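PDB 7L5I: trimethylamine-N-oxide reductase from Haemophilus influenzae, which probably reduces S- or N-oxides such as trimethylamine N-oxide at a molybdenum centre carried by two pterin guanine dinucleotide cofactors. Local coordinates for residues W263-N267 against E735-K739. Residues are numbered along the deposited sequence; the frame is centred on the assembly and turned at random.
Sequences WIPVN and ENIIK
N267 OD1 and K739 O are joined by one water, which donates a hydrogen bond to each and lies 2.7 Å from K739 O and 2.9 Å from N267 OD1. On its other branch the amide is held by the protein itself, since ND2 bonds to I324 O; the two bonds together should fix how the group is turned. The same OD1 also meets I738 CD1 at 3.6 Å, the two side chains crossing at about a right angle. I738 is the main apolar piece here: with CG1 anti to the backbone N (chi1 -169°) and the chain extended beyond it, CD1 reaches P265 CB at 3.9 Å and V266 C at 3.7 Å. P265 CG packs 3.5 Å over the centre of one face of the W263 ring, two residues back. The far edge of that indole points at the loop, CZ3 lying 3.6 Å from E735 O, while NE1 bonds back to D249 O. V266, its CB directed away from the loop, lines the pocket of one molybdopterin guanine dinucleotide. The contact sets the outermost strand, 262-265, of a Rossmann-like parallel sheet against the loop between strands 726-733 and 741-744 of the dinucleotide-binding region.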
loop_
_atom_site.group_PDB
_atom_site.type_symbol
_atom_site.label_atom_id
_atom_site.label_comp_id
_atom_site.label_asym_id
_atom_site.label_seq_id
_atom_site.Cartn_x
_atom_site.Cartn_y
_atom_site.Cartn_z
ATOM N N TRP A 263 14.348 -1.539 -20.101
ATOM C CA TRP A 263 13.005 -2.062 -19.893
ATOM C C TRP A 263 12.872 -3.450 -20.487
ATOM O O TRP A 263 13.099 -3.650 -21.686
ATOM C CB TRP A 263 11.973 -1.133 -20.532
ATOM C CG TRP A 263 10.592 -1.570 -20.336
ATOM C CD1 TRP A 263 10.075 -2.226 -19.239
ATOM C CD2 TRP A 263 9.500 -1.382 -21.239
ATOM N NE1 TRP A 263 8.733 -2.461 -19.415
ATOM C CE2 TRP A 263 8.353 -1.958 -20.641
ATOM C CE3 TRP A 263 9.378 -0.787 -22.504
ATOM C CZ2 TRP A 263 7.105 -1.935 -21.253
ATOM C CZ3 TRP A 263 8.132 -0.783 -23.105
ATOM C CH2 TRP A 263 7.020 -1.348 -22.486
ATOM N N ILE A 264 12.476 -4.395 -19.648
ATOM C CA ILE A 264 12.079 -5.739 -20.051
ATOM C C ILE A 264 10.559 -5.818 -19.929
ATOM O O ILE A 264 10.057 -6.009 -18.814
ATOM C CB ILE A 264 12.712 -6.830 -19.172
ATOM C CG1 ILE A 264 14.227 -6.692 -19.089
ATOM C CG2 ILE A 264 12.259 -8.210 -19.676
ATOM C CD1 ILE A 264 14.928 -6.893 -20.406
ATOM N N PRO A 265 9.791 -5.631 -21.003
ATOM C CA PRO A 265 8.340 -5.821 -20.903
ATOM C C PRO A 265 7.991 -7.261 -20.587
ATOM O O PRO A 265 8.557 -8.206 -21.146
ATOM C CB PRO A 265 7.822 -5.404 -22.296
ATOM C CG PRO A 265 8.952 -4.615 -22.921
ATOM C CD PRO A 265 10.209 -5.176 -22.346
ATOM N N VAL A 266 7.061 -7.437 -19.649
ATOM C CA VAL A 266 6.596 -8.762 -19.260
ATOM C C VAL A 266 5.080 -8.693 -19.100
ATOM O O VAL A 266 4.533 -7.670 -18.690
ATOM C CB VAL A 266 7.310 -9.223 -17.975
ATOM C CG1 VAL A 266 6.792 -8.457 -16.765
ATOM C CG2 VAL A 266 7.157 -10.699 -17.753
ATOM N N ASN A 267 4.402 -9.785 -19.437
ATOM C CA ASN A 267 2.963 -9.846 -19.180
ATOM C C ASN A 267 2.706 -9.820 -17.669
ATOM O O ASN A 267 3.367 -10.535 -16.904
ATOM C CB ASN A 267 2.347 -11.103 -19.798
ATOM C CG ASN A 267 2.312 -11.067 -21.311
ATOM O OD1 ASN A 267 2.124 -10.012 -21.934
ATOM N ND2 ASN A 267 2.516 -12.233 -21.925
ATOM N N GLU A 735 3.610 3.476 -26.429
ATOM C CA GLU A 735 4.362 2.235 -26.487
ATOM C C GLU A 735 4.927 1.846 -25.132
ATOM O O GLU A 735 5.588 0.804 -25.024
ATOM C CB GLU A 735 5.491 2.353 -27.505
ATOM C CG GLU A 735 4.985 2.540 -28.918
ATOM C CD GLU A 735 5.798 1.747 -29.921
ATOM O OE1 GLU A 735 5.844 0.503 -29.791
ATOM O OE2 GLU A 735 6.400 2.366 -30.826
ATOM N N ASN A 736 4.650 2.635 -24.099
ATOM C CA ASN A 736 5.158 2.352 -22.760
ATOM C C ASN A 736 4.333 1.349 -21.993
ATOM O O ASN A 736 4.522 1.212 -20.775
ATOM C CB ASN A 736 5.235 3.641 -21.953
ATOM C CG ASN A 736 6.302 4.572 -22.454
ATOM O OD1 ASN A 736 7.260 4.154 -23.114
ATOM N ND2 ASN A 736 6.136 5.843 -22.164
ATOM N N ILE A 737 3.416 0.650 -22.637
ATOM C CA ILE A 737 2.724 -0.479 -22.027
ATOM C C ILE A 737 2.866 -1.626 -23.017
ATOM O O ILE A 737 2.837 -1.412 -24.231
ATOM C CB ILE A 737 1.258 -0.148 -21.708
ATOM C CG1 ILE A 737 0.589 -1.228 -20.849
ATOM C CG2 ILE A 737 0.463 0.073 -23.009
ATOM C CD1 ILE A 737 1.007 -1.214 -19.424
ATOM N N ILE A 738 3.100 -2.831 -22.502
ATOM C CA ILE A 738 3.261 -3.996 -23.373
ATOM C C ILE A 738 1.972 -4.260 -24.148
ATOM O O ILE A 738 0.859 -4.137 -23.621
ATOM C CB ILE A 738 3.688 -5.194 -22.502
ATOM C CG1 ILE A 738 4.139 -6.361 -23.366
ATOM C CG2 ILE A 738 2.569 -5.629 -21.574
ATOM C CD1 ILE A 738 4.641 -7.566 -22.554
ATOM N N LYS A 739 2.110 -4.611 -25.427
ATOM C CA LYS A 739 0.921 -4.834 -26.245
ATOM C C LYS A 739 0.047 -5.917 -25.627
ATOM O O LYS A 739 0.543 -6.944 -25.153
ATOM C CB LYS A 739 1.313 -5.245 -27.668
ATOM C CG LYS A 739 0.130 -5.342 -28.616
ATOM C CD LYS A 739 0.563 -5.979 -29.943
ATOM C CE LYS A 739 -0.462 -5.754 -31.050
ATOM N NZ LYS A 739 -1.804 -6.328 -30.748
HETATM O O HOH W 1 0.013 -8.310 -22.834
#